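Local coordinates for Lmo0135 protein (Listeria monocytogenes EGD-e, PDB 5ISU) that is the substrate-binding protein CtaP of an ABC transporter and probably takes part in peptide uptake, at residues 15-27 with 224-236. Numbering follows the deposited sequence. Where two conformers were deposited one is given.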
ATOM      1  N   LYS A  15     -21.132 -25.096 -17.084  1.00 97.37           N
ATOM      2  CA  LYS A  15     -20.783 -24.221 -15.913  1.00 96.12           C
ATOM      3  C   LYS A  15     -19.271 -24.293 -15.600  1.00 94.78           C
ATOM      4  O   LYS A  15     -18.864 -24.595 -14.475  1.00 93.02           O
ATOM      5  CB  LYS A  15     -21.633 -24.631 -14.695  1.00 99.10           C
ATOM      6  CG  LYS A  15     -21.545 -23.745 -13.464  1.00 96.61           C
ATOM      7  CD  LYS A  15     -21.999 -22.336 -13.765  1.00 98.90           C
ATOM      8  CE  LYS A  15     -22.011 -21.497 -12.504  1.00100.80           C
ATOM      9  NZ  LYS A  15     -22.440 -20.103 -12.796  1.00103.31           N
ATOM     10  N   ASP A  16     -18.446 -24.025 -16.616  1.00 92.79           N
ATOM     11  CA  ASP A  16     -16.973 -24.050 -16.473  1.00 83.96           C
ATOM     12  C   ASP A  16     -16.313 -23.303 -17.621  1.00 78.44           C
ATOM     13  O   ASP A  16     -16.814 -23.299 -18.755  1.00 75.94           O
ATOM     14  CB  ASP A  16     -16.422 -25.494 -16.453  1.00 86.51           C
ATOM     15  CG  ASP A  16     -14.882 -25.552 -16.236  1.00 85.35           C
ATOM     16  OD1 ASP A  16     -14.378 -24.964 -15.244  1.00 77.51           O
ATOM     17  OD2 ASP A  16     -14.185 -26.214 -17.042  1.00 84.37           O
ATOM     18  N   GLY A  17     -15.173 -22.688 -17.315  1.00 70.05           N
ATOM     19  CA  GLY A  17     -14.407 -21.951 -18.295  1.00 64.61           C
ATOM     20  C   GLY A  17     -14.952 -20.557 -18.457  1.00 59.51           C
ATOM     21  O   GLY A  17     -15.781 -20.098 -17.669  1.00 61.22           O
ATOM     22  N   GLY A  18     -14.508 -19.902 -19.512  1.00 53.17           N
ATOM     23  CA  GLY A  18     -14.889 -18.546 -19.777  1.00 50.52           C
ATOM     24  C   GLY A  18     -13.673 -17.672 -19.589  1.00 48.12           C
ATOM     25  O   GLY A  18     -12.664 -18.091 -19.020  1.00 42.74           O
ATOM     26  N   SER A  19     -13.794 -16.438 -20.065  1.00 47.57           N
ATOM     27  CA  SER A  19     -12.729 -15.484 -20.028  1.00 45.92           C
ATOM     28  C   SER A  19     -13.119 -14.313 -19.143  1.00 45.52           C
ATOM     29  O   SER A  19     -14.295 -14.039 -18.949  1.00 46.31           O
ATOM     30  CB  SER A  19     -12.474 -14.958 -21.444  1.00 47.19           C
ATOM     31  OG  SER A  19     -12.249 -15.999 -22.375  1.00 47.60           O
ATOM     32  N   LEU A  20     -12.110 -13.634 -18.610  1.00 44.47           N
ATOM     33  CA  LEU A  20     -12.293 -12.425 -17.811  1.00 44.16           C
ATOM     34  C   LEU A  20     -11.287 -11.414 -18.321  1.00 43.03           C
ATOM     35  O   LEU A  20     -10.110 -11.732 -18.468  1.00 44.12           O
ATOM     36  CB  LEU A  20     -12.035 -12.662 -16.328  1.00 43.86           C
ATOM     37  CG  LEU A  20     -12.182 -11.435 -15.408  1.00 43.00           C
ATOM     38  CD1 LEU A  20     -13.626 -10.987 -15.323  1.00 45.14           C
ATOM     39  CD2 LEU A  20     -11.673 -11.746 -14.016  1.00 42.64           C
ATOM     40  N   ILE A  21     -11.767 -10.206 -18.596  0.50 43.42           N
ATOM     41  CA  ILE A  21     -10.948  -9.107 -19.082  0.50 42.49           C
ATOM     42  C   ILE A  21     -10.905  -8.084 -17.964  0.50 40.23           C
ATOM     43  O   ILE A  21     -11.956  -7.623 -17.521  0.50 38.88           O
ATOM     44  CB  ILE A  21     -11.589  -8.436 -20.303  0.50 44.77           C
ATOM     45  CG1 ILE A  21     -11.898  -9.465 -21.384  0.50 46.81           C
ATOM     46  CG2 ILE A  21     -10.667  -7.368 -20.856  0.50 45.54           C
ATOM     47  CD1 ILE A  21     -10.665 -10.014 -22.049  0.50 48.06           C
ATOM     48  N   ILE A  22      -9.703  -7.738 -17.509  1.00 38.74           N
ATOM     49  CA  ILE A  22      -9.533  -6.777 -16.417  1.00 39.38           C
ATOM     50  C   ILE A  22      -8.851  -5.516 -16.920  1.00 41.13           C
ATOM     51  O   ILE A  22      -7.813  -5.578 -17.570  1.00 43.68           O
ATOM     52  CB  ILE A  22      -8.689  -7.380 -15.291  1.00 38.15           C
ATOM     53  CG1 ILE A  22      -9.198  -8.776 -14.929  1.00 36.32           C
ATOM     54  CG2 ILE A  22      -8.658  -6.438 -14.078  1.00 37.01           C
ATOM     55  CD1 ILE A  22      -8.434  -9.420 -13.793  1.00 36.68           C
ATOM     56  N   GLY A  23      -9.431  -4.370 -16.604  1.00 42.98           N
ATOM     57  CA  GLY A  23      -8.892  -3.091 -17.077  1.00 45.73           C
ATOM     58  C   GLY A  23      -7.860  -2.543 -16.116  1.00 45.46           C
ATOM     59  O   GLY A  23      -8.107  -2.499 -14.915  1.00 44.21           O
ATOM     60  N   VAL A  24      -6.682  -2.207 -16.636  1.00 47.50           N
ATOM     61  CA  VAL A  24      -5.626  -1.570 -15.842  1.00 48.64           C
ATOM     62  C   VAL A  24      -5.232  -0.292 -16.587  1.00 53.81           C
ATOM     63  O   VAL A  24      -5.541  -0.137 -17.779  1.00 56.51           O
ATOM     64  CB  VAL A  24      -4.425  -2.488 -15.595  1.00 48.76           C
ATOM     65  CG1 VAL A  24      -4.858  -3.688 -14.785  1.00 49.44           C
ATOM     66  CG2 VAL A  24      -3.781  -2.930 -16.896  1.00 50.99           C
ATOM     67  N   THR A  25      -4.538   0.608 -15.905  1.00 54.96           N
ATOM     68  CA  THR A  25      -4.228   1.917 -16.475  1.00 62.26           C
ATOM     69  C   THR A  25      -2.902   2.086 -17.229  1.00 64.81           C
ATOM     70  O   THR A  25      -2.821   2.945 -18.114  1.00 70.31           O
ATOM     71  CB  THR A  25      -4.307   3.005 -15.388  1.00 63.47           C
ATOM     72  OG1 THR A  25      -3.360   2.719 -14.353  1.00 62.39           O
ATOM     73  CG2 THR A  25      -5.726   3.072 -14.806  1.00 63.52           C
ATOM     74  N   GLY A  26      -1.880   1.309 -16.881  1.00 60.99           N
ATOM     75  CA  GLY A  26      -0.576   1.426 -17.543  1.00 60.01           C
ATOM     76  C   GLY A  26       0.088   0.095 -17.797  1.00 56.80           C
ATOM     77  O   GLY A  26      -0.501  -0.963 -17.528  1.00 53.71           O
ATOM     78  N   ASP A  27       1.308   0.147 -18.336  1.00 57.89           N
ATOM     79  CA  ASP A  27       2.096  -1.055 -18.614  1.00 58.83           C
ATOM     80  C   ASP A  27       2.748  -1.545 -17.348  1.00 57.05           C
ATOM     81  O   ASP A  27       3.165  -0.739 -16.510  1.00 58.24           O
ATOM     82  CB  ASP A  27       3.232  -0.815 -19.632  1.00 63.85           C
ATOM     83  CG  ASP A  27       2.735  -0.629 -21.059  1.00 69.15           C
ATOM     84  OD1 ASP A  27       2.376   0.515 -21.435  1.00 72.34           O
ATOM     85  OD2 ASP A  27       2.800  -1.619 -21.830  1.00 71.16           O
ATOM     86  N   LEU A 224     -16.264  -1.011 -20.564  1.00 42.53           N
ATOM     87  CA  LEU A 224     -16.901  -1.797 -19.530  1.00 44.96           C
ATOM     88  C   LEU A 224     -18.396  -1.960 -19.815  1.00 45.90           C
ATOM     89  O   LEU A 224     -18.944  -3.043 -19.686  1.00 45.54           O
ATOM     90  CB  LEU A 224     -16.689  -1.134 -18.153  1.00 44.89           C
ATOM     91  CG  LEU A 224     -17.485  -1.728 -16.993  1.00 45.13           C
ATOM     92  CD1 LEU A 224     -17.018  -3.153 -16.719  1.00 45.12           C
ATOM     93  CD2 LEU A 224     -17.351  -0.839 -15.767  1.00 45.65           C
ATOM     94  N   GLN A 225     -19.040  -0.860 -20.173  1.00 49.12           N
ATOM     95  CA  GLN A 225     -20.457  -0.860 -20.513  1.00 52.42           C
ATOM     96  C   GLN A 225     -20.758  -1.788 -21.691  1.00 55.66           C
ATOM     97  O   GLN A 225     -21.757  -2.525 -21.660  1.00 56.83           O
ATOM     98  CB  GLN A 225     -20.905   0.564 -20.849  1.00 53.37           C
ATOM     99  CG  GLN A 225     -22.317   0.680 -21.401  1.00 56.66           C
ATOM    100  CD  GLN A 225     -22.668   2.107 -21.800  1.00 58.92           C
ATOM    101  OE1 GLN A 225     -22.090   3.079 -21.298  1.00 58.25           O
ATOM    102  NE2 GLN A 225     -23.629   2.239 -22.693  1.00 61.87           N
ATOM    103  N   ASN A 226     -19.900  -1.760 -22.715  1.00 55.03           N
ATOM    104  CA  ASN A 226     -20.087  -2.605 -23.914  1.00 56.80           C
ATOM    105  C   ASN A 226     -19.548  -4.047 -23.784  1.00 54.57           C
ATOM    106  O   ASN A 226     -19.455  -4.749 -24.778  1.00 55.75           O
ATOM    107  CB  ASN A 226     -19.444  -1.927 -25.133  1.00 58.94           C
ATOM    108  CG  ASN A 226     -20.000  -0.534 -25.395  1.00 60.71           C
ATOM    109  OD1 ASN A 226     -21.042  -0.152 -24.862  1.00 60.86           O
ATOM    110  ND2 ASN A 226     -19.286   0.241 -26.204  1.00 62.28           N
ATOM    111  N   GLY A 227     -19.158  -4.471 -22.581  1.00 54.11           N
ATOM    112  CA  GLY A 227     -18.647  -5.832 -22.372  1.00 54.09           C
ATOM    113  C   GLY A 227     -17.252  -6.142 -22.910  1.00 54.13           C
ATOM    114  O   GLY A 227     -16.876  -7.314 -22.993  1.00 53.31           O
ATOM    115  N   GLU A 228     -16.494  -5.111 -23.294  1.00 53.89           N
ATOM    116  CA  GLU A 228     -15.115  -5.281 -23.802  1.00 55.40           C
ATOM    117  C   GLU A 228     -14.114  -5.372 -22.631  1.00 53.51           C
ATOM    118  O   GLU A 228     -12.972  -5.790 -22.818  1.00 58.21           O
ATOM    119  CB  GLU A 228     -14.773  -4.147 -24.762  1.00 58.70           C
ATOM    120  CG  GLU A 228     -15.670  -4.179 -26.009  1.00 64.72           C
ATOM    121  CD  GLU A 228     -15.676  -2.896 -26.824  1.00 67.27           C
ATOM    122  OE1 GLU A 228     -15.034  -1.919 -26.404  1.00 66.74           O
ATOM    123  OE2 GLU A 228     -16.358  -2.863 -27.882  1.00 72.97           O
ATOM    124  N   ILE A 229     -14.556  -4.918 -21.454  1.00 48.13           N
ATOM    125  CA  ILE A 229     -13.837  -5.043 -20.194  1.00 45.90           C
ATOM    126  C   ILE A 229     -14.898  -5.565 -19.227  1.00 43.03           C
ATOM    127  O   ILE A 229     -16.062  -5.144 -19.289  1.00 40.03           O
ATOM    128  CB  ILE A 229     -13.254  -3.710 -19.683  1.00 48.07           C
ATOM    129  CG1 ILE A 229     -12.140  -3.239 -20.622  1.00 50.07           C
ATOM    130  CG2 ILE A 229     -12.671  -3.872 -18.284  1.00 48.10           C
ATOM    131  CD1 ILE A 229     -11.519  -1.921 -20.221  1.00 49.70           C
ATOM    132  N   ASN A 230     -14.495  -6.484 -18.351  1.00 39.67           N
ATOM    133  CA  ASN A 230     -15.403  -7.103 -17.379  1.00 39.74           C
ATOM    134  C   ASN A 230     -15.202  -6.643 -15.932  1.00 39.53           C
ATOM    135  O   ASN A 230     -16.109  -6.792 -15.116  1.00 38.67           O
ATOM    136  CB  ASN A 230     -15.183  -8.611 -17.390  1.00 40.81           C
ATOM    137  CG  ASN A 230     -15.435  -9.234 -18.743  1.00 43.43           C
ATOM    138  OD1 ASN A 230     -14.527  -9.818 -19.337  1.00 45.88           O
ATOM    139  ND2 ASN A 230     -16.653  -9.084 -19.253  1.00 43.39           N
ATOM    140  N   LEU A 231     -14.020  -6.101 -15.629  1.00 36.10           N
ATOM    141  CA  LEU A 231     -13.646  -5.721 -14.272  1.00 38.57           C
ATOM    142  C   LEU A 231     -12.594  -4.622 -14.269  1.00 36.21           C
ATOM    143  O   LEU A 231     -11.657  -4.661 -15.043  1.00 37.79           O
ATOM    144  CB  LEU A 231     -13.057  -6.952 -13.525  1.00 40.38           C
ATOM    145  CG  LEU A 231     -12.299  -6.683 -12.194  1.00 41.85           C
ATOM    146  CD1 LEU A 231     -13.202  -6.038 -11.155  1.00 41.65           C
ATOM    147  CD2 LEU A 231     -11.672  -7.958 -11.634  1.00 41.84           C
ATOM    148  N   LYS A 232     -12.775  -3.635 -13.409  1.00 37.41           N
ATOM    149  CA  LYS A 232     -11.812  -2.546 -13.285  1.00 40.47           C
ATOM    150  C   LYS A 232     -12.113  -1.701 -12.065  1.00 39.07           C
ATOM    151  O   LYS A 232     -13.207  -1.761 -11.492  1.00 41.25           O
ATOM    152  CB  LYS A 232     -11.877  -1.611 -14.509  1.00 43.07           C
ATOM    153  CG  LYS A 232     -13.209  -0.865 -14.620  1.00 46.54           C
ATOM    154  CD  LYS A 232     -13.410  -0.154 -15.947  1.00 49.58           C
ATOM    155  CE  LYS A 232     -12.415   0.963 -16.170  1.00 50.30           C
ATOM    156  NZ  LYS A 232     -12.526   2.063 -15.174  1.00 49.80           N
ATOM    157  N   SER A 233     -11.139  -0.878 -11.722  1.00 40.11           N
ATOM    158  CA  SER A 233     -11.263   0.117 -10.678  1.00 40.30           C
ATOM    159  C   SER A 233     -11.997   1.340 -11.246  1.00 39.67           C
ATOM    160  O   SER A 233     -11.816   1.697 -12.409  1.00 37.06           O
ATOM    161  CB  SER A 233      -9.882   0.535 -10.208  1.00 41.80           C
ATOM    162  OG  SER A 233      -9.195  -0.601  -9.697  1.00 44.61           O
ATOM    163  N   ILE A 234     -12.801   1.976 -10.400  1.00 40.06           N
ATOM    164  CA  ILE A 234     -13.600   3.133 -10.749  1.00 43.28           C
ATOM    165  C   ILE A 234     -13.249   4.289  -9.813  1.00 45.94           C
ATOM    166  O   ILE A 234     -12.993   4.077  -8.637  1.00 45.08           O
ATOM    167  CB  ILE A 234     -15.115   2.819 -10.561  1.00 46.23           C
ATOM    168  CG1 ILE A 234     -15.517   1.550 -11.310  1.00 48.65           C
ATOM    169  CG2 ILE A 234     -15.994   3.985 -10.997  1.00 51.56           C
ATOM    170  CD1 ILE A 234     -15.209   1.565 -12.794  1.00 47.19           C
ATOM    171  N   GLN A 235     -13.220   5.511 -10.340  1.00 48.65           N
ATOM    172  CA  GLN A 235     -12.989   6.683  -9.513  1.00 51.50           C
ATOM    173  C   GLN A 235     -14.341   7.049  -8.895  1.00 54.15           C
ATOM    174  O   GLN A 235     -15.393   6.826  -9.520  1.00 53.64           O
ATOM    175  CB  GLN A 235     -12.419   7.828 -10.339  1.00 55.49           C
ATOM    176  CG  GLN A 235     -11.128   7.447 -11.038  1.00 58.17           C
ATOM    177  CD  GLN A 235     -10.106   6.906 -10.058  1.00 62.85           C
ATOM    178  OE1 GLN A 235      -9.791   5.713 -10.068  1.00 65.60           O
ATOM    179  NE2 GLN A 235      -9.664   7.753  -9.139  1.00 67.17           N
ATOM    180  N   PRO A 236     -14.337   7.563  -7.652  1.00 53.10           N
ATOM    181  CA  PRO A 236     -15.588   7.927  -6.978  1.00 52.92           C
ATOM    182  C   PRO A 236     -16.577   8.751  -7.825  1.00 52.86           C
ATOM    183  O   PRO A 236     -17.778   8.457  -7.827  1.00 51.31           O
ATOM    184  CB  PRO A 236     -15.097   8.743  -5.788  1.00 55.04           C
ATOM    185  CG  PRO A 236     -13.777   8.143  -5.453  1.00 55.25           C
ATOM    186  CD  PRO A 236     -13.180   7.664  -6.743  1.00 54.51           C
TER
HETATM  187  O   HOH W   1      -8.791  -0.616 -13.147  1.00 43.55           O
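Ile22 of strand 19-24 pairs with Leu231 of strand 231-233 through a single parallel bridge, the short axes 17° apart. Gly23 N meets Leu231 O at 2.7 Å, nearly straight, and Ile22 CA adds a CH...O contact to the same oxygen. One step back, Ile21 O accepts from Asn230 N at 2.9 Å and, weakly, from Leu231 N. Beyond the bridge a water joins Gly23 O to Ser233 N. Asn230 carries the pairing on with its side chain: CG stands beside its own backbone N (chi1 -59°), and OD1 takes Ile21 N at 2.9 Å on a lone pair in the amide plane, while ND2 is held by Asp475. Strand 19-24 is an outer strand of a mixed sheet beside strand 208-213, and strand 231-233 pairs with strand 462-475, so the bridge links two sheets of this family 5 solute-binding fold. Leu20 CD1 lies 3.5 Å from Asn230 CB as the two side chains pass in opposite directions. Ile22 and Leu231 run side by side, CG2 to CG 4.1 Å; Ile22 touches Leu495, and Leu231 touches Leu474. Across the strand, Ile21 CG2 nears Glu228 O (one conformer, doubtful), and Ile229 CG2 packs 3.7 Å from Gly23 N.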